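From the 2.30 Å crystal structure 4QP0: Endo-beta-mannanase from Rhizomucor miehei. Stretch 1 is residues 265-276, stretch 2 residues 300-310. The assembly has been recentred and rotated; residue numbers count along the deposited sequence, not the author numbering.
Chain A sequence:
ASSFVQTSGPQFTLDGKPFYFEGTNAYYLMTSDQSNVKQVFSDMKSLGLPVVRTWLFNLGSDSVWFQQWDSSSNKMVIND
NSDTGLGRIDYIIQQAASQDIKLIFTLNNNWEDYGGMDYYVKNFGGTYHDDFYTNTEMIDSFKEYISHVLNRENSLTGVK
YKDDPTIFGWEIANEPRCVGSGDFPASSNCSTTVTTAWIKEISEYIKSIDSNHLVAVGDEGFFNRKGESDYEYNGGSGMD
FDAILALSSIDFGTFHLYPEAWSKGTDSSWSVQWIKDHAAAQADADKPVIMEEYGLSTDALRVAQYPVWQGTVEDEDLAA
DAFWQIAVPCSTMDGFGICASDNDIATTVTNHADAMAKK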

ATOM      1  N   GLY A 265       6.799  15.922 -15.541  1.00 45.76           N
ATOM      2  CA  GLY A 265       6.040  16.313 -16.723  1.00 50.56           C
ATOM      3  C   GLY A 265       4.971  15.286 -17.027  1.00 53.62           C
ATOM      4  O   GLY A 265       5.254  14.088 -17.133  1.00 53.66           O
ATOM      5  N   THR A 266       3.737  15.760 -17.164  1.00 55.97           N
ATOM      6  CA  THR A 266       2.587  14.885 -17.364  1.00 57.42           C
ATOM      7  C   THR A 266       2.246  14.670 -18.853  1.00 58.48           C
ATOM      8  O   THR A 266       1.071  14.573 -19.220  1.00 61.17           O
ATOM      9  CB  THR A 266       1.358  15.412 -16.588  1.00 56.37           C
ATOM     10  N   ASP A 267       3.281  14.593 -19.695  1.00 56.93           N
ATOM     11  CA  ASP A 267       3.132  14.356 -21.140  1.00 55.27           C
ATOM     12  C   ASP A 267       4.342  13.627 -21.740  1.00 54.41           C
ATOM     13  O   ASP A 267       4.221  12.937 -22.762  1.00 53.68           O
ATOM     14  CB  ASP A 267       2.900  15.675 -21.887  1.00 56.31           C
ATOM     15  N   SER A 268       5.496  13.783 -21.088  1.00 49.61           N
ATOM     16  CA  SER A 268       6.780  13.238 -21.556  1.00 46.06           C
ATOM     17  C   SER A 268       6.883  11.700 -21.492  1.00 44.62           C
ATOM     18  O   SER A 268       5.880  10.999 -21.309  1.00 44.65           O
ATOM     19  CB  SER A 268       7.933  13.882 -20.767  1.00 46.03           C
ATOM     20  OG  SER A 268       7.937  13.453 -19.412  1.00 44.52           O
ATOM     21  N   SER A 269       8.105  11.188 -21.639  1.00 40.18           N
ATOM     22  CA  SER A 269       8.351   9.745 -21.639  1.00 38.58           C
ATOM     23  C   SER A 269       8.815   9.150 -20.292  1.00 35.73           C
ATOM     24  O   SER A 269       8.980   7.929 -20.181  1.00 35.99           O
ATOM     25  CB  SER A 269       9.355   9.385 -22.742  1.00 39.84           C
ATOM     26  OG  SER A 269      10.491  10.225 -22.676  1.00 42.00           O
ATOM     27  N   TRP A 270       9.008   9.993 -19.278  1.00 32.04           N
ATOM     28  CA  TRP A 270       9.568   9.543 -17.994  1.00 30.81           C
ATOM     29  C   TRP A 270       8.712   8.515 -17.309  1.00 30.23           C
ATOM     30  O   TRP A 270       9.231   7.557 -16.729  1.00 30.90           O
ATOM     31  CB  TRP A 270       9.809  10.730 -17.066  1.00 30.25           C
ATOM     32  CG  TRP A 270      10.595  10.394 -15.814  1.00 30.58           C
ATOM     33  CD1 TRP A 270      11.970  10.524 -15.611  1.00 30.01           C
ATOM     34  CD2 TRP A 270      10.070   9.873 -14.540  1.00 29.42           C
ATOM     35  NE1 TRP A 270      12.320  10.129 -14.340  1.00 30.05           N
ATOM     36  CE2 TRP A 270      11.233   9.728 -13.646  1.00 29.84           C
ATOM     37  CE3 TRP A 270       8.808   9.525 -14.070  1.00 29.31           C
ATOM     38  CZ2 TRP A 270      11.107   9.254 -12.346  1.00 28.77           C
ATOM     39  CZ3 TRP A 270       8.694   9.048 -12.754  1.00 28.98           C
ATOM     40  CH2 TRP A 270       9.819   8.913 -11.918  1.00 29.33           C
ATOM     41  N   SER A 271       7.397   8.700 -17.391  1.00 28.75           N
ATOM     42  CA  SER A 271       6.442   7.852 -16.695  1.00 28.30           C
ATOM     43  C   SER A 271       6.334   6.470 -17.320  1.00 28.61           C
ATOM     44  O   SER A 271       6.316   5.469 -16.605  1.00 28.47           O
ATOM     45  CB  SER A 271       5.064   8.522 -16.637  1.00 28.29           C
ATOM     46  OG  SER A 271       5.064   9.616 -15.733  1.00 28.32           O
ATOM     47  N   VAL A 272       6.252   6.419 -18.649  1.00 28.00           N
ATOM     48  CA  VAL A 272       6.270   5.152 -19.352  1.00 27.37           C
ATOM     49  C   VAL A 272       7.582   4.438 -19.058  1.00 26.63           C
ATOM     50  O   VAL A 272       7.592   3.254 -18.742  1.00 27.32           O
ATOM     51  CB  VAL A 272       6.123   5.335 -20.871  1.00 27.49           C
ATOM     52  CG1 VAL A 272       6.387   4.021 -21.587  1.00 27.43           C
ATOM     53  CG2 VAL A 272       4.740   5.862 -21.218  1.00 28.60           C
ATOM     54  N   GLN A 273       8.692   5.157 -19.168  1.00 27.11           N
ATOM     55  CA  GLN A 273      10.001   4.583 -18.828  1.00 28.01           C
ATOM     56  C   GLN A 273      10.045   4.055 -17.388  1.00 26.99           C
ATOM     57  O   GLN A 273      10.696   3.053 -17.117  1.00 27.96           O
ATOM     58  CB  GLN A 273      11.131   5.593 -19.070  1.00 28.96           C
ATOM     59  CG  GLN A 273      12.527   5.030 -18.852  1.00 30.45           C
ATOM     60  CD  GLN A 273      13.016   4.229 -20.044  1.00 30.68           C
ATOM     61  OE1 GLN A 273      13.375   4.803 -21.069  1.00 32.62           O
ATOM     62  NE2 GLN A 273      13.057   2.904 -19.908  1.00 29.86           N
ATOM     63  N   TRP A 274       9.335   4.723 -16.485  1.00 26.19           N
ATOM     64  CA  TRP A 274       9.285   4.347 -15.067  1.00 26.68           C
ATOM     65  C   TRP A 274       8.626   3.006 -14.852  1.00 26.98           C
ATOM     66  O   TRP A 274       9.117   2.184 -14.055  1.00 25.33           O
ATOM     67  CB  TRP A 274       8.541   5.435 -14.304  1.00 26.87           C
ATOM     68  CG  TRP A 274       8.409   5.260 -12.808  1.00 26.00           C
ATOM     69  CD1 TRP A 274       7.236   5.096 -12.079  1.00 25.65           C
ATOM     70  CD2 TRP A 274       9.478   5.288 -11.800  1.00 25.46           C
ATOM     71  NE1 TRP A 274       7.500   5.010 -10.734  1.00 25.10           N
ATOM     72  CE2 TRP A 274       8.819   5.111 -10.497  1.00 25.66           C
ATOM     73  CE3 TRP A 274      10.855   5.427 -11.842  1.00 26.10           C
ATOM     74  CZ2 TRP A 274       9.536   5.078  -9.304  1.00 25.52           C
ATOM     75  CZ3 TRP A 274      11.569   5.395 -10.627  1.00 26.13           C
ATOM     76  CH2 TRP A 274      10.920   5.220  -9.394  1.00 25.66           C
ATOM     77  N   ILE A 275       7.511   2.777 -15.556  1.00 25.79           N
ATOM     78  CA  ILE A 275       6.787   1.501 -15.511  1.00 26.33           C
ATOM     79  C   ILE A 275       7.658   0.389 -16.098  1.00 27.41           C
ATOM     80  O   ILE A 275       7.926  -0.613 -15.432  1.00 27.21           O
ATOM     81  CB  ILE A 275       5.428   1.570 -16.268  1.00 26.94           C
ATOM     82  CG1 ILE A 275       4.491   2.590 -15.614  1.00 26.30           C
ATOM     83  CG2 ILE A 275       4.753   0.200 -16.328  1.00 26.46           C
ATOM     84  CD1 ILE A 275       3.476   3.190 -16.561  1.00 25.63           C
ATOM     85  N   LYS A 276       8.092   0.574 -17.347  1.00 29.35           N
ATOM     86  CA  LYS A 276       8.981  -0.371 -18.031  1.00 29.24           C
ATOM     87  C   LYS A 276      10.143  -0.784 -17.119  1.00 28.84           C
ATOM     88  O   LYS A 276      10.457  -1.972 -17.009  1.00 28.11           O
ATOM     89  CB  LYS A 276       9.519   0.236 -19.332  1.00 29.96           C
ATOM     90  CG  LYS A 276       8.500   0.359 -20.453  1.00 32.29           C
ATOM     91  CD  LYS A 276       8.955   1.323 -21.538  1.00 33.93           C
ATOM     92  CE  LYS A 276       9.673   0.637 -22.687  1.00 35.16           C
ATOM     93  NZ  LYS A 276      11.144   0.564 -22.487  1.00 36.31           N
ATOM     94  N   ALA A 300      -8.839  15.319 -17.487  1.00 37.45           N
ATOM     95  CA  ALA A 300      -8.197  15.468 -18.788  1.00 34.40           C
ATOM     96  C   ALA A 300      -6.780  14.870 -18.852  1.00 33.92           C
ATOM     97  O   ALA A 300      -6.410  14.299 -19.869  1.00 32.50           O
ATOM     98  CB  ALA A 300      -8.190  16.933 -19.201  1.00 34.68           C
ATOM     99  N   LEU A 301      -5.991  14.998 -17.779  1.00 33.02           N
ATOM    100  CA  LEU A 301      -4.677  14.342 -17.723  1.00 31.29           C
ATOM    101  C   LEU A 301      -4.821  12.830 -17.686  1.00 30.62           C
ATOM    102  O   LEU A 301      -4.064  12.108 -18.329  1.00 30.66           O
ATOM    103  CB  LEU A 301      -3.860  14.812 -16.521  1.00 31.87           C
ATOM    104  CG  LEU A 301      -3.167  16.177 -16.601  1.00 32.11           C
ATOM    105  CD1 LEU A 301      -2.394  16.421 -15.317  1.00 31.78           C
ATOM    106  CD2 LEU A 301      -2.242  16.311 -17.804  1.00 32.02           C
ATOM    107  N   ARG A 302      -5.812  12.360 -16.941  1.00 30.15           N
ATOM    108  CA  ARG A 302      -6.065  10.937 -16.821  1.00 29.12           C
ATOM    109  C   ARG A 302      -6.558  10.307 -18.134  1.00 29.93           C
ATOM    110  O   ARG A 302      -6.046   9.266 -18.542  1.00 31.55           O
ATOM    111  CB  ARG A 302      -7.010  10.667 -15.653  1.00 28.37           C
ATOM    112  CG  ARG A 302      -6.429  11.093 -14.306  1.00 28.70           C
ATOM    113  CD  ARG A 302      -7.261  10.618 -13.125  1.00 27.52           C
ATOM    114  NE  ARG A 302      -8.578  11.250 -13.045  1.00 26.69           N
ATOM    115  CZ  ARG A 302      -8.878  12.301 -12.285  1.00 27.70           C
ATOM    116  NH1 ARG A 302      -7.959  12.872 -11.506  1.00 30.17           N
ATOM    117  NH2 ARG A 302     -10.114  12.774 -12.281  1.00 26.23           N
ATOM    118  N   VAL A 303      -7.512  10.938 -18.817  1.00 30.48           N
ATOM    119  CA  VAL A 303      -7.959  10.414 -20.131  1.00 31.12           C
ATOM    120  C   VAL A 303      -6.828  10.410 -21.171  1.00 31.71           C
ATOM    121  O   VAL A 303      -6.846   9.622 -22.120  1.00 32.38           O
ATOM    122  CB  VAL A 303      -9.231  11.114 -20.687  1.00 30.70           C
ATOM    123  CG1 VAL A 303     -10.365  11.050 -19.682  1.00 30.89           C
ATOM    124  CG2 VAL A 303      -8.966  12.555 -21.096  1.00 31.41           C
ATOM    125  N   ALA A 304      -5.837  11.276 -20.956  1.00 32.12           N
ATOM    126  CA  ALA A 304      -4.662  11.387 -21.823  1.00 31.87           C
ATOM    127  C   ALA A 304      -3.618  10.304 -21.576  1.00 32.60           C
ATOM    128  O   ALA A 304      -3.119   9.693 -22.525  1.00 33.40           O
ATOM    129  CB  ALA A 304      -4.020  12.758 -21.664  1.00 31.13           C
ATOM    130  N   GLN A 305      -3.284  10.074 -20.306  1.00 32.61           N
ATOM    131  CA  GLN A 305      -2.106   9.260 -19.970  1.00 32.26           C
ATOM    132  C   GLN A 305      -2.378   7.864 -19.386  1.00 30.64           C
ATOM    133  O   GLN A 305      -1.578   6.949 -19.576  1.00 29.75           O
ATOM    134  CB  GLN A 305      -1.134  10.048 -19.086  1.00 34.28           C
ATOM    135  CG  GLN A 305      -0.681  11.390 -19.667  1.00 36.31           C
ATOM    136  CD  GLN A 305       0.147  11.279 -20.947  1.00 39.32           C
ATOM    137  OE1 GLN A 305       0.293  12.259 -21.680  1.00 44.35           O
ATOM    138  NE2 GLN A 305       0.696  10.097 -21.220  1.00 38.83           N
ATOM    139  N   TYR A 306      -3.497   7.698 -18.689  1.00 30.58           N
ATOM    140  CA  TYR A 306      -3.893   6.381 -18.184  1.00 30.36           C
ATOM    141  C   TYR A 306      -3.899   5.287 -19.273  1.00 30.30           C
ATOM    142  O   TYR A 306      -3.289   4.237 -19.072  1.00 31.74           O
ATOM    143  CB  TYR A 306      -5.235   6.453 -17.440  1.00 31.24           C
ATOM    144  CG  TYR A 306      -5.165   7.003 -16.027  1.00 33.34           C
ATOM    145  CD1 TYR A 306      -6.158   6.701 -15.093  1.00 34.22           C
ATOM    146  CD2 TYR A 306      -4.099   7.801 -15.610  1.00 33.59           C
ATOM    147  CE1 TYR A 306      -6.097   7.194 -13.796  1.00 33.10           C
ATOM    148  CE2 TYR A 306      -4.036   8.293 -14.320  1.00 33.75           C
ATOM    149  CZ  TYR A 306      -5.035   7.985 -13.419  1.00 33.75           C
ATOM    150  OH  TYR A 306      -4.967   8.486 -12.133  1.00 36.33           O
ATOM    151  N   PRO A 307      -4.556   5.526 -20.438  1.00 30.35           N
ATOM    152  CA  PRO A 307      -4.502   4.487 -21.477  1.00 31.27           C
ATOM    153  C   PRO A 307      -3.077   4.156 -21.913  1.00 32.88           C
ATOM    154  O   PRO A 307      -2.771   2.993 -22.204  1.00 34.12           O
ATOM    155  CB  PRO A 307      -5.291   5.102 -22.641  1.00 30.13           C
ATOM    156  CG  PRO A 307      -6.234   6.046 -21.986  1.00 29.12           C
ATOM    157  CD  PRO A 307      -5.473   6.618 -20.818  1.00 29.69           C
ATOM    158  N   VAL A 308      -2.218   5.171 -21.937  1.00 32.89           N
ATOM    159  CA  VAL A 308      -0.816   4.988 -22.290  1.00 33.50           C
ATOM    160  C   VAL A 308      -0.126   4.126 -21.237  1.00 34.17           C
ATOM    161  O   VAL A 308       0.508   3.122 -21.578  1.00 35.88           O
ATOM    162  CB  VAL A 308      -0.080   6.342 -22.458  1.00 33.99           C
ATOM    163  CG1 VAL A 308       1.359   6.131 -22.916  1.00 31.56           C
ATOM    164  CG2 VAL A 308      -0.821   7.233 -23.450  1.00 33.30           C
ATOM    165  N   TRP A 309      -0.274   4.510 -19.967  1.00 33.32           N
ATOM    166  CA  TRP A 309       0.369   3.815 -18.848  1.00 33.28           C
ATOM    167  C   TRP A 309      -0.125   2.407 -18.712  1.00 34.16           C
ATOM    168  O   TRP A 309       0.643   1.496 -18.399  1.00 35.10           O
ATOM    169  CB  TRP A 309       0.105   4.526 -17.526  1.00 30.93           C
ATOM    170  CG  TRP A 309       0.678   5.915 -17.377  1.00 30.42           C
ATOM    171  CD1 TRP A 309       1.502   6.617 -18.258  1.00 30.42           C
ATOM    172  CD2 TRP A 309       0.515   6.808 -16.224  1.00 29.10           C
ATOM    173  NE1 TRP A 309       1.830   7.850 -17.747  1.00 28.55           N
ATOM    174  CE2 TRP A 309       1.269   8.025 -16.533  1.00 28.81           C
ATOM    175  CE3 TRP A 309      -0.165   6.723 -15.008  1.00 28.39           C
ATOM    176  CZ2 TRP A 309       1.323   9.094 -15.652  1.00 28.09           C
ATOM    177  CZ3 TRP A 309      -0.103   7.807 -14.133  1.00 26.62           C
ATOM    178  CH2 TRP A 309       0.630   8.957 -14.444  1.00 27.42           C
ATOM    179  N   GLN A 310      -1.427   2.230 -18.921  1.00 33.59           N
ATOM    180  CA  GLN A 310      -2.062   0.934 -18.765  1.00 33.36           C
ATOM    181  C   GLN A 310      -1.641  -0.023 -19.890  1.00 33.98           C
ATOM    182  O   GLN A 310      -1.323  -1.190 -19.631  1.00 35.01           O
ATOM    183  CB  GLN A 310      -3.585   1.105 -18.648  1.00 33.97           C
ATOM    184  CG  GLN A 310      -4.006   1.667 -17.286  1.00 33.26           C
ATOM    185  CD  GLN A 310      -5.462   2.108 -17.204  1.00 32.91           C
ATOM    186  OE1 GLN A 310      -6.201   2.078 -18.193  1.00 32.71           O
ATOM    187  NE2 GLN A 310      -5.878   2.532 -16.015  1.00 30.76           N
TER
HETATM  188  O   HOH W   1       2.682   9.965 -23.046  1.00 40.64           O

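The contact is a small, mainly apolar packing of a loop and the helix it leads into against one side of a second helix, with no direct hydrogen bond among the modelled atoms and a single water linking the polar end. Together the two stretches bury 377 Å². Helix 270-276 and helix 300-310 run in roughly the same direction, 27° apart, and their axes come no closer than 10.0 Å, so side chains fill the space between them.

Trp309 is the centre of the helical part and has the largest covered area, 82 Å². Its CA-to-CB bond points sideways, but with chi1 in the m well and chi2 near -5° the indole end comes nearer to the first helix. There it meets residues one turn apart. Ser271 CB lies 3.5 Å from Trp309 NE1, and Ile275 CD1 lies 3.8 Å from Trp309 CB; both residues direct CA-to-CB toward the second helix, and both are buried. Ser271 is small enough to let the indole come close; its closest approach is through CB, Ser271 OG lies 3.8 Å from Trp309 CZ2, and no hydrogen bond forms. Ile275, with chi1 m and chi2 t, extends its CD1 methyl to the base of the tryptophan side chain. Val272 approaches the ring more loosely, Val272 CG2 to Trp309 CD1 being 4.5 Å, and all three residues meet the indole obliquely.

The same methyl of Val272 also packs on the preceding residue of the second helix, with Val272 CG2 3.8 Å from Val308 CG1. Both valines hold chi1 in the t well and point sideways, and their branched side chains let methyl meet methyl nearer the surface, where Val308 is exposed. The backbones are nearest here in the register too: Val272 CA and Trp309 CA are 6.1 Å apart.

At the other end, the loop before the first helix lies against Leu301 and Gln305, one turn apart on the second helix and joined by the hydrogen bond from Gln305 N to Leu301 O (2.9 Å). Leu301 also starts sideways, but its end comes nearer, placing Leu301 CD2 3.9 Å from Thr266 CB. Thr266 is modelled only to CB and Asp267 likewise, so the roles of their outer atoms cannot be judged.

Gln305 points toward the loop and, with chi1 and chi2 both m, brings its amide alongside the loop backbone. Gln305 OE1 is 3.6 Å from Asp267 CA and 3.5 Å from Thr266 O; the latter pair consists of two acceptors and is a contact without a hydrogen bond. The other side of the amide makes the polar link: Gln305 NE2 donates to water 1 at 2.7 Å, and that water donates a weak hydrogen bond to Asp267 O at 3.4 Å. A long, flexible amide suits this partly exposed place, since it packs against the loop while its NE2 remains free to bind solvent.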